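PDB 3HG7: D-isomer specific 2-hydroxyacid dehydrogenase family protein from Aeromonas salmonicida subsp. salmonicida, which probably acts as an NAD-dependent oxidoreductase of the D-isomer specific 2-hydroxyacid dehydrogenase family. Local coordinates for residues M115-Y121 with H133-L138; R141-G147 with D196-L202; M251-F257 with N273-H279. The protein carries 1 engineered substitution. All coordinates share one frame; numbering follows the deposited sequence.

Contact 1: M115-Y121 with H133-L138; sequences MRQLPLY and HPYQGL
The guanidinium of Arg116 takes Tyr135 CE1 over the centre of one face. The two planes are 21° apart, and Tyr135 CE1 lies 3.3 Å from Arg116 CZ. Arg116 CD adds a CH-pi contact over the tyrosine ring, 4.0 Å from its centroid. The bend at chi2 brings the guanidinium across the CE1 side of the ring. Arg116 NE is left to bond a water in the guanidinium plane, and that water donates to Gln136 O.

A second CH-pi contact joins Leu120 CD1 to one face of the His133 ring. His133 NE2 has its polar partner in Gln124 of helix 118-126. Met115 adds apolar packing, its CG meeting Leu138 CD2 at 4.0 Å. Its bent chain brings CE against the carbonyl Gln136 O, at 3.7 Å.

One direct hydrogen bond crosses the contact, from His133 N to Tyr121 OH (3.0 Å, 149° at the hydrogen). Tyr121 OH also donates to a water, which in turn donates to Gln117 OE1 and His133 O. Another water links Met115 O with Gln136 N.

Gln117 marks the junction of two helices. It closes helix 100-115 with a Schellman motif and sits at the N-cap position of helix 118-126. Its positive phi (56°) belongs to that turn.

The loop before strand 142-146 thus folds back on this junction at the protein surface. Arg116-Tyr135 face packing, CH-pi contacts and water bridges join the loop to the junction. With a single direct hydrogen bond, the polar fit of the loop depends largely on ordered water.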
loop_
_atom_site.group_PDB
_atom_site.type_symbol
_atom_site.label_atom_id
_atom_site.label_comp_id
_atom_site.label_asym_id
_atom_site.label_seq_id
_atom_site.Cartn_x
_atom_site.Cartn_y
_atom_site.Cartn_z
ATOM N N MET A 115 -19.532 -8.168 5.829
ATOM C CA MET A 115 -20.717 -7.812 6.634
ATOM C C MET A 115 -22.051 -8.292 6.033
ATOM O O MET A 115 -22.945 -8.692 6.770
ATOM C CB MET A 115 -20.728 -6.284 6.875
ATOM C CG MET A 115 -19.688 -5.728 7.896
ATOM S SD MET A 115 -19.711 -6.490 9.542
ATOM C CE MET A 115 -21.255 -5.827 10.242
ATOM N N ARG A 116 -22.175 -8.255 4.711
ATOM C CA ARG A 116 -23.417 -8.582 4.033
ATOM C C ARG A 116 -23.397 -9.989 3.470
ATOM O O ARG A 116 -24.307 -10.413 2.748
ATOM C CB ARG A 116 -23.698 -7.590 2.906
ATOM C CG ARG A 116 -24.124 -6.198 3.386
ATOM C CD ARG A 116 -25.199 -6.241 4.504
ATOM N NE ARG A 116 -25.560 -4.884 4.847
ATOM C CZ ARG A 116 -26.604 -4.236 4.328
ATOM N NH1 ARG A 116 -27.407 -4.841 3.461
ATOM N NH2 ARG A 116 -26.840 -2.973 4.689
ATOM N N GLN A 117 -22.297 -10.677 3.755
ATOM C CA GLN A 117 -22.131 -12.071 3.361
ATOM C C GLN A 117 -22.298 -12.319 1.874
ATOM O O GLN A 117 -22.952 -13.278 1.475
ATOM C CB GLN A 117 -23.072 -12.946 4.194
ATOM C CG GLN A 117 -22.874 -12.687 5.662
ATOM C CD GLN A 117 -23.635 -13.648 6.484
ATOM O OE1 GLN A 117 -24.856 -13.535 6.651
ATOM N NE2 GLN A 117 -22.919 -14.637 7.003
ATOM N N LEU A 118 -21.679 -11.493 1.028
ATOM C CA LEU A 118 -21.868 -11.668 -0.417
ATOM C C LEU A 118 -21.441 -13.035 -0.918
ATOM O O LEU A 118 -22.144 -13.620 -1.751
ATOM C CB LEU A 118 -21.203 -10.571 -1.268
ATOM C CG LEU A 118 -21.435 -9.079 -0.955
ATOM C CD1 LEU A 118 -21.145 -8.123 -2.165
ATOM C CD2 LEU A 118 -22.739 -8.731 -0.317
ATOM N N PRO A 119 -20.298 -13.557 -0.428
ATOM C CA PRO A 119 -19.883 -14.867 -0.950
ATOM C C PRO A 119 -20.893 -15.971 -0.615
ATOM O O PRO A 119 -21.109 -16.876 -1.418
ATOM C CB PRO A 119 -18.507 -15.088 -0.286
ATOM C CG PRO A 119 -18.021 -13.717 0.072
ATOM C CD PRO A 119 -19.319 -13.011 0.528
ATOM N N LEU A 120 -21.532 -15.879 0.539
ATOM C CA LEU A 120 -22.553 -16.858 0.906
ATOM C C LEU A 120 -23.700 -16.778 -0.088
ATOM O O LEU A 120 -24.190 -17.787 -0.594
ATOM C CB LEU A 120 -23.051 -16.593 2.348
ATOM C CG LEU A 120 -24.261 -17.367 2.853
ATOM C CD1 LEU A 120 -24.322 -17.314 4.361
ATOM C CD2 LEU A 120 -25.572 -16.780 2.359
ATOM N N TYR A 121 -24.123 -15.551 -0.416
ATOM C CA TYR A 121 -25.249 -15.381 -1.334
ATOM C C TYR A 121 -24.928 -15.845 -2.731
ATOM O O TYR A 121 -25.793 -16.401 -3.389
ATOM C CB TYR A 121 -25.793 -13.931 -1.296
ATOM C CG TYR A 121 -26.504 -13.715 0.013
ATOM C CD1 TYR A 121 -27.696 -14.404 0.306
ATOM C CD2 TYR A 121 -25.956 -12.892 0.997
ATOM C CE1 TYR A 121 -28.320 -14.241 1.537
ATOM C CE2 TYR A 121 -26.559 -12.736 2.212
ATOM C CZ TYR A 121 -27.745 -13.399 2.492
ATOM O OH TYR A 121 -28.315 -13.180 3.728
ATOM N N HIS A 133 -30.183 -14.421 5.758
ATOM C CA HIS A 133 -29.515 -14.627 7.053
ATOM C C HIS A 133 -29.349 -13.302 7.798
ATOM O O HIS A 133 -29.340 -12.257 7.163
ATOM C CB HIS A 133 -28.132 -15.241 6.821
ATOM C CG HIS A 133 -28.207 -16.529 6.064
ATOM N ND1 HIS A 133 -28.347 -17.753 6.695
ATOM C CD2 HIS A 133 -28.335 -16.772 4.736
ATOM C CE1 HIS A 133 -28.506 -18.697 5.776
ATOM N NE2 HIS A 133 -28.470 -18.127 4.578
ATOM N N PRO A 134 -29.167 -13.351 9.126
ATOM C CA PRO A 134 -28.960 -12.109 9.874
ATOM C C PRO A 134 -27.704 -11.351 9.441
ATOM O O PRO A 134 -26.678 -11.922 9.093
ATOM C CB PRO A 134 -28.768 -12.568 11.322
ATOM C CG PRO A 134 -29.070 -14.011 11.358
ATOM C CD PRO A 134 -29.366 -14.520 10.016
ATOM N N TYR A 135 -27.792 -10.037 9.533
ATOM C CA TYR A 135 -26.628 -9.199 9.354
ATOM C C TYR A 135 -26.826 -7.936 10.184
ATOM O O TYR A 135 -27.914 -7.701 10.736
ATOM C CB TYR A 135 -26.419 -8.893 7.879
ATOM C CG TYR A 135 -27.485 -8.031 7.230
ATOM C CD1 TYR A 135 -27.373 -6.610 7.243
ATOM C CD2 TYR A 135 -28.543 -8.598 6.557
ATOM C CE1 TYR A 135 -28.343 -5.823 6.613
ATOM C CE2 TYR A 135 -29.514 -7.806 5.934
ATOM C CZ TYR A 135 -29.370 -6.433 5.939
ATOM O OH TYR A 135 -30.326 -5.689 5.313
ATOM N N GLN A 136 -25.763 -7.143 10.290
ATOM C CA GLN A 136 -25.835 -5.841 10.954
ATOM C C GLN A 136 -25.364 -4.724 10.033
ATOM O O GLN A 136 -24.625 -4.952 9.089
ATOM C CB GLN A 136 -24.986 -5.816 12.242
ATOM C CG GLN A 136 -25.439 -6.802 13.330
ATOM C CD GLN A 136 -25.270 -6.263 14.750
ATOM O OE1 GLN A 136 -24.640 -5.226 14.969
ATOM N NE2 GLN A 136 -25.856 -6.965 15.723
ATOM N N GLY A 137 -25.774 -3.492 10.343
ATOM C CA GLY A 137 -25.235 -2.349 9.602
ATOM C C GLY A 137 -23.930 -1.894 10.200
ATOM O O GLY A 137 -23.559 -2.331 11.287
ATOM N N LEU A 138 -23.240 -0.989 9.493
ATOM C CA LEU A 138 -22.040 -0.360 10.018
ATOM C C LEU A 138 -22.303 0.740 11.046
ATOM O O LEU A 138 -21.396 1.112 11.792
ATOM C CB LEU A 138 -21.219 0.215 8.872
ATOM C CG LEU A 138 -20.595 -0.860 7.965
ATOM C CD1 LEU A 138 -19.700 -0.185 6.958
ATOM C CD2 LEU A 138 -19.801 -1.843 8.823
HETATM O O HOH W 1 -23.236 -8.568 9.412
HETATM O O HOH W 2 -23.515 -3.899 6.793
HETATM O O HOH W 3 -27.146 -11.823 5.420
#

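Contact 2: R141-G147 with D196-L202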
loop_
_atom_site.group_PDB
_atom_site.type_symbol
_atom_site.label_atom_id
_atom_site.label_comp_id
_atom_site.label_asym_id
_atom_site.label_seq_id
_atom_site.Cartn_x
_atom_site.Cartn_y
_atom_site.Cartn_z
ATOM N N ARG A 141 -20.550 1.186 14.723
ATOM C CA ARG A 141 -19.431 0.282 14.936
ATOM C C ARG A 141 -18.135 1.088 14.970
ATOM O O ARG A 141 -18.102 2.208 14.461
ATOM C CB ARG A 141 -19.365 -0.715 13.785
ATOM C CG ARG A 141 -20.695 -1.268 13.400
ATOM C CD ARG A 141 -20.947 -2.537 14.114
ATOM N NE ARG A 141 -19.923 -3.549 13.841
ATOM C CZ ARG A 141 -20.111 -4.846 14.056
ATOM N NH1 ARG A 141 -19.138 -5.710 13.830
ATOM N NH2 ARG A 141 -21.290 -5.274 14.503
ATOM N N THR A 142 -17.082 0.519 15.563
ATOM C CA THR A 142 -15.823 1.242 15.752
ATOM C C THR A 142 -14.742 0.804 14.788
ATOM O O THR A 142 -14.347 -0.376 14.764
ATOM C CB THR A 142 -15.219 0.997 17.123
ATOM O OG1 THR A 142 -15.187 -0.422 17.350
ATOM C CG2 THR A 142 -16.043 1.681 18.197
ATOM N N LEU A 143 -14.242 1.780 14.037
ATOM C CA LEU A 143 -13.125 1.565 13.119
ATOM C C LEU A 143 -11.874 2.035 13.846
ATOM O O LEU A 143 -11.833 3.171 14.274
ATOM C CB LEU A 143 -13.324 2.389 11.840
ATOM C CG LEU A 143 -12.268 2.307 10.726
ATOM C CD1 LEU A 143 -11.942 0.861 10.354
ATOM C CD2 LEU A 143 -12.676 3.088 9.464
ATOM N N LEU A 144 -10.892 1.147 14.014
ATOM C CA LEU A 144 -9.537 1.528 14.443
ATOM C C LEU A 144 -8.585 1.519 13.251
ATOM O O LEU A 144 -8.468 0.490 12.562
ATOM C CB LEU A 144 -9.003 0.526 15.462
ATOM C CG LEU A 144 -7.596 0.819 15.973
ATOM C CD1 LEU A 144 -7.516 2.240 16.535
ATOM C CD2 LEU A 144 -7.166 -0.210 16.994
ATOM N N ILE A 145 -7.881 2.630 13.028
ATOM C CA ILE A 145 -6.897 2.718 11.945
ATOM C C ILE A 145 -5.510 3.010 12.533
ATOM O O ILE A 145 -5.356 3.938 13.350
ATOM C CB ILE A 145 -7.262 3.805 10.902
ATOM C CG1 ILE A 145 -8.684 3.593 10.371
ATOM C CG2 ILE A 145 -6.204 3.846 9.761
ATOM C CD1 ILE A 145 -9.193 4.708 9.441
ATOM N N LEU A 146 -4.542 2.180 12.153
ATOM C CA LEU A 146 -3.130 2.374 12.484
ATOM C C LEU A 146 -2.452 3.048 11.308
ATOM O O LEU A 146 -2.261 2.456 10.248
ATOM C CB LEU A 146 -2.441 1.041 12.800
ATOM C CG LEU A 146 -3.181 0.021 13.662
ATOM C CD1 LEU A 146 -2.206 -1.058 14.077
ATOM C CD2 LEU A 146 -3.811 0.664 14.883
ATOM N N GLY A 147 -2.103 4.308 11.503
ATOM C CA GLY A 147 -1.509 5.115 10.448
ATOM C C GLY A 147 -2.455 6.260 10.164
ATOM O O GLY A 147 -3.633 6.047 9.868
ATOM N N ASP A 196 -14.173 -2.992 16.092
ATOM C CA ASP A 196 -14.903 -3.986 15.303
ATOM C C ASP A 196 -14.134 -4.297 14.028
ATOM O O ASP A 196 -14.122 -5.444 13.553
ATOM C CB ASP A 196 -16.298 -3.474 14.972
ATOM C CG ASP A 196 -17.113 -3.236 16.213
ATOM O OD1 ASP A 196 -17.138 -4.160 17.063
ATOM O OD2 ASP A 196 -17.684 -2.127 16.354
ATOM N N VAL A 197 -13.515 -3.251 13.485
ATOM C CA VAL A 197 -12.709 -3.352 12.278
ATOM C C VAL A 197 -11.384 -2.683 12.614
ATOM O O VAL A 197 -11.367 -1.605 13.235
ATOM C CB VAL A 197 -13.364 -2.629 11.081
ATOM C CG1 VAL A 197 -12.556 -2.876 9.805
ATOM C CG2 VAL A 197 -14.804 -3.122 10.857
ATOM N N ILE A 198 -10.288 -3.322 12.221
ATOM C CA ILE A 198 -8.945 -2.786 12.423
ATOM C C ILE A 198 -8.253 -2.678 11.076
ATOM O O ILE A 198 -8.241 -3.646 10.301
ATOM C CB ILE A 198 -8.091 -3.691 13.337
ATOM C CG1 ILE A 198 -8.812 -3.998 14.652
ATOM C CG2 ILE A 198 -6.764 -3.004 13.671
ATOM C CD1 ILE A 198 -8.432 -5.334 15.240
ATOM N N VAL A 199 -7.691 -1.502 10.787
ATOM C CA VAL A 199 -6.967 -1.311 9.528
ATOM C C VAL A 199 -5.526 -0.911 9.848
ATOM O O VAL A 199 -5.276 0.194 10.332
ATOM C CB VAL A 199 -7.666 -0.283 8.579
ATOM C CG1 VAL A 199 -6.865 -0.102 7.292
ATOM C CG2 VAL A 199 -9.048 -0.790 8.168
ATOM N N SER A 200 -4.604 -1.834 9.605
ATOM C CA SER A 200 -3.167 -1.573 9.717
ATOM C C SER A 200 -2.551 -1.030 8.415
ATOM O O SER A 200 -2.543 -1.694 7.374
ATOM C CB SER A 200 -2.441 -2.839 10.179
ATOM O OG SER A 200 -1.094 -2.551 10.516
ATOM N N VAL A 201 -2.074 0.207 8.466
ATOM C CA VAL A 201 -1.464 0.827 7.306
ATOM C C VAL A 201 -0.128 1.410 7.754
ATOM O O VAL A 201 0.158 2.577 7.501
ATOM C CB VAL A 201 -2.291 2.000 6.725
ATOM C CG1 VAL A 201 -2.096 2.068 5.196
ATOM C CG2 VAL A 201 -3.753 1.924 7.089
ATOM N N LEU A 202 0.675 0.609 8.444
ATOM C CA LEU A 202 1.861 1.155 9.113
ATOM C C LEU A 202 3.109 1.031 8.257
ATOM O O LEU A 202 3.286 0.015 7.572
ATOM C CB LEU A 202 2.113 0.443 10.433
ATOM C CG LEU A 202 1.244 0.769 11.642
ATOM C CD1 LEU A 202 1.505 -0.298 12.665
ATOM C CD2 LEU A 202 1.506 2.165 12.227
#
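Thr142 and Asp196 open the pairing of the two strands with polar contacts. Thr142 N gives a nearly straight bond to Asp196 OD2 (2.8 Å, 167°), meeting it on the anti side of the carboxylate. In return, Thr142 O accepts from both Asp196 N and Val197 N. Arg141 NE lies 3.7 Å from Asp196 OD2, a long salt bridge. That oxygen is well out of the guanidinium plane, so the attraction is of charges alone. Asp196 has a second cationic partner, Lys221, which its OD1 meets in a salt bridge.

Beyond this end the backbones pair in parallel, 14° apart. Leu144 N bonds Val197 O at 2.9 Å. Val199 N bonds Leu144 O, and Leu146 N bonds Val199 O. Val201 N to Leu146 O closes the series at 2.9 Å.

These are central strands of a Rossmann-type sheet. Gly147 follows strand 142-146 and begins a GxGxxG pattern, consistent with the dinucleotide-binding turn of the family. Its positive phi suits a residue without a side chain.

The apolar contacts fall on both faces. On one, Leu143 CD1 reaches Val197 CG1 at 3.8 Å and also touches Val199 CG2. With CG anti to the backbone N (chi1 -180°), Leu143 leans toward the neighbouring strand. Helices 100-115 and 150-161 pack on this face. On the other, Leu146 CB meets Leu202 CG at 3.9 Å, while Leu144 and Ile198 both touch Leu192 of helix 188-193.

Contact 3: M251-F257 with N273-H279; sequences MAVLDVF and NLIITPH
Strands 251-254 and 274-276 run parallel, 12° apart, through four backbone hydrogen bonds that start with Ala252 N to Asn273 O (3.0 Å) and end with Thr277 N to Leu254 O.

Met251 folds over the start of the pair. Its bends at chi2 and chi3 bring SD to 3.5 Å from Asn273 CB and CE to 3.9 Å from Ile275 CD1. Asn273 turns its amide to Gln271, Leu244 and Gly250.

Past the strands, Thr277 OG1 donates to Asp255 OD1 at 2.7 Å. The hydroxyl comes to the anti side of the carboxylate, 21° out of its plane, and also bonds Tyr106. Asp255 is gripped further by Asn280 N and Ser281 OG. These several bonds fix the rotation of its buried carboxylate.

Val256 CG1 lies over one face of the His279 ring, 3.6 Å from its centroid. The ring bonds Glu260 through ND1, and NE2 makes a weak hydrogen bond to a glycerol, probably from the crystallisation liquor. Phe257 CZ packs on Ile276 CG2 at 3.7 Å, while Thr277 O sits at the edge of the phenyl ring.

Strand 274-276 is the outermost strand at this end of the seven-stranded parallel sheet of the Rossmann-type domain. Strand 251-254 lies between it and strand 225-228. Helix 100-115 meets Val253 on one face, and touches Met251 and Thr277 as well. Helix 237-245 covers Ala252 and Leu254 on the other face.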
loop_
_atom_site.group_PDB
_atom_site.type_symbol
_atom_site.label_atom_id
_atom_site.label_comp_id
_atom_site.label_asym_id
_atom_site.label_seq_id
_atom_site.Cartn_x
_atom_site.Cartn_y
_atom_site.Cartn_z
ATOM N N MET A 251 -12.008 -12.344 11.256
ATOM C CA MET A 251 -11.564 -12.476 9.876
ATOM C C MET A 251 -10.305 -11.664 9.701
ATOM O O MET A 251 -10.077 -10.699 10.444
ATOM C CB MET A 251 -12.649 -11.956 8.922
ATOM C CG MET A 251 -13.912 -12.848 8.772
ATOM S SD MET A 251 -13.848 -14.087 7.446
ATOM C CE MET A 251 -12.679 -13.286 6.345
ATOM N N ALA A 252 -9.492 -12.028 8.707
ATOM C CA ALA A 252 -8.363 -11.190 8.309
ATOM C C ALA A 252 -8.388 -10.960 6.784
ATOM O O ALA A 252 -8.693 -11.881 6.033
ATOM C CB ALA A 252 -7.071 -11.834 8.703
ATOM N N VAL A 253 -8.111 -9.733 6.363
ATOM C CA VAL A 253 -7.989 -9.403 4.926
ATOM C C VAL A 253 -6.603 -8.861 4.728
ATOM O O VAL A 253 -6.280 -7.783 5.235
ATOM C CB VAL A 253 -9.020 -8.319 4.488
ATOM C CG1 VAL A 253 -8.922 -8.017 2.962
ATOM C CG2 VAL A 253 -10.434 -8.761 4.852
ATOM N N LEU A 254 -5.793 -9.584 3.961
ATOM C CA LEU A 254 -4.394 -9.223 3.830
ATOM C C LEU A 254 -4.039 -8.974 2.386
ATOM O O LEU A 254 -4.263 -9.847 1.549
ATOM C CB LEU A 254 -3.496 -10.344 4.354
ATOM C CG LEU A 254 -3.641 -10.861 5.788
ATOM C CD1 LEU A 254 -2.410 -11.686 6.094
ATOM C CD2 LEU A 254 -3.803 -9.728 6.783
ATOM N N ASP A 255 -3.504 -7.785 2.111
ATOM C CA ASP A 255 -3.076 -7.424 0.759
ATOM C C ASP A 255 -1.544 -7.585 0.639
ATOM O O ASP A 255 -0.998 -7.666 -0.456
ATOM C CB ASP A 255 -3.492 -5.986 0.427
ATOM C CG ASP A 255 -3.267 -5.636 -1.030
ATOM O OD1 ASP A 255 -3.659 -6.456 -1.907
ATOM O OD2 ASP A 255 -2.640 -4.574 -1.290
ATOM N N VAL A 256 -0.879 -7.682 1.785
ATOM C CA VAL A 256 0.602 -7.688 1.839
ATOM C C VAL A 256 1.111 -8.795 2.750
ATOM O O VAL A 256 0.405 -9.250 3.655
ATOM C CB VAL A 256 1.156 -6.341 2.294
ATOM C CG1 VAL A 256 0.875 -5.282 1.242
ATOM C CG2 VAL A 256 0.588 -5.943 3.689
ATOM N N PHE A 257 2.337 -9.249 2.491
ATOM C CA PHE A 257 2.811 -10.478 3.103
ATOM C C PHE A 257 4.302 -10.422 3.388
ATOM O O PHE A 257 5.024 -9.655 2.745
ATOM C CB PHE A 257 2.459 -11.661 2.207
ATOM C CG PHE A 257 0.983 -11.785 1.968
ATOM C CD1 PHE A 257 0.169 -12.437 2.905
ATOM C CD2 PHE A 257 0.393 -11.193 0.848
ATOM C CE1 PHE A 257 -1.205 -12.528 2.708
ATOM C CE2 PHE A 257 -0.977 -11.264 0.654
ATOM C CZ PHE A 257 -1.773 -11.945 1.582
ATOM N N ASN A 273 -11.264 -18.163 7.045
ATOM C CA ASN A 273 -11.587 -16.785 7.421
ATOM C C ASN A 273 -10.402 -15.851 7.198
ATOM O O ASN A 273 -10.211 -14.860 7.909
ATOM C CB ASN A 273 -12.106 -16.721 8.875
ATOM C CG ASN A 273 -11.159 -17.373 9.854
ATOM O OD1 ASN A 273 -10.200 -18.053 9.460
ATOM N ND2 ASN A 273 -11.417 -17.178 11.144
ATOM N N LEU A 274 -9.618 -16.167 6.174
ATOM C CA LEU A 274 -8.534 -15.315 5.753
ATOM C C LEU A 274 -8.809 -15.020 4.282
ATOM O O LEU A 274 -9.050 -15.938 3.524
ATOM C CB LEU A 274 -7.185 -16.043 5.878
ATOM C CG LEU A 274 -5.900 -15.203 5.870
ATOM C CD1 LEU A 274 -4.670 -16.077 6.111
ATOM C CD2 LEU A 274 -5.697 -14.456 4.594
ATOM N N ILE A 275 -8.773 -13.748 3.907
ATOM C CA ILE A 275 -8.947 -13.364 2.513
ATOM C C ILE A 275 -7.631 -12.779 2.016
ATOM O O ILE A 275 -7.006 -11.955 2.689
ATOM C CB ILE A 275 -10.101 -12.373 2.329
ATOM C CG1 ILE A 275 -11.442 -13.093 2.583
ATOM C CG2 ILE A 275 -9.998 -11.678 0.939
ATOM C CD1 ILE A 275 -12.606 -12.198 2.643
ATOM N N ILE A 276 -7.243 -13.164 0.813
ATOM C CA ILE A 276 -5.950 -12.776 0.257
ATOM C C ILE A 276 -6.124 -12.025 -1.052
ATOM O O ILE A 276 -6.828 -12.487 -1.938
ATOM C CB ILE A 276 -5.098 -14.015 -0.046
ATOM C CG1 ILE A 276 -4.626 -14.688 1.249
ATOM C CG2 ILE A 276 -3.896 -13.646 -0.922
ATOM C CD1 ILE A 276 -4.216 -16.108 1.047
ATOM N N THR A 277 -5.468 -10.883 -1.166
ATOM C CA THR A 277 -5.385 -10.186 -2.436
ATOM C C THR A 277 -3.911 -9.987 -2.806
ATOM O O THR A 277 -3.086 -9.761 -1.922
ATOM C CB THR A 277 -6.155 -8.862 -2.410
ATOM O OG1 THR A 277 -5.710 -8.029 -1.320
ATOM C CG2 THR A 277 -7.648 -9.145 -2.283
ATOM N N PRO A 278 -3.587 -10.023 -4.109
ATOM C CA PRO A 278 -2.156 -10.024 -4.508
ATOM C C PRO A 278 -1.514 -8.641 -4.564
ATOM O O PRO A 278 -1.097 -8.186 -5.634
ATOM C CB PRO A 278 -2.189 -10.682 -5.878
ATOM C CG PRO A 278 -3.568 -10.321 -6.443
ATOM C CD PRO A 278 -4.494 -10.286 -5.250
ATOM N N HIS A 279 -1.429 -7.987 -3.401
ATOM C CA HIS A 279 -0.840 -6.661 -3.283
ATOM C C HIS A 279 -1.339 -5.690 -4.362
ATOM O O HIS A 279 -0.553 -5.116 -5.118
ATOM C CB HIS A 279 0.693 -6.767 -3.279
ATOM C CG HIS A 279 1.377 -5.613 -2.615
ATOM N ND1 HIS A 279 2.734 -5.593 -2.381
ATOM C CD2 HIS A 279 0.891 -4.454 -2.109
ATOM C CE1 HIS A 279 3.060 -4.459 -1.781
ATOM N NE2 HIS A 279 1.960 -3.751 -1.598
#

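Overall arrangement
Contacts 2 and 3 belong to the same parallel sheet, with strand 225-228 between their strand pairs. Their centres are 15 Å apart. Contact 1 lies at the surface, its centre about 27 Å from the centre of the chain. Its loop leads into strand 142-146, and Gln136 OE1 comes to 3.4 Å from Arg141 NH2, a weak hydrogen bond. Met115 CE is 4.1 Å from Arg141 CZ. Contacts 1 and 3 do not touch, their nearest atoms being about 6 Å apart. Helix 100-115 reaches all three contacts. Gly147 in contact 2 probably marks the dinucleotide site. A glycerol lies about 3 Å from the His279 side chain, and a glycerol about 6 Å from that of Val201.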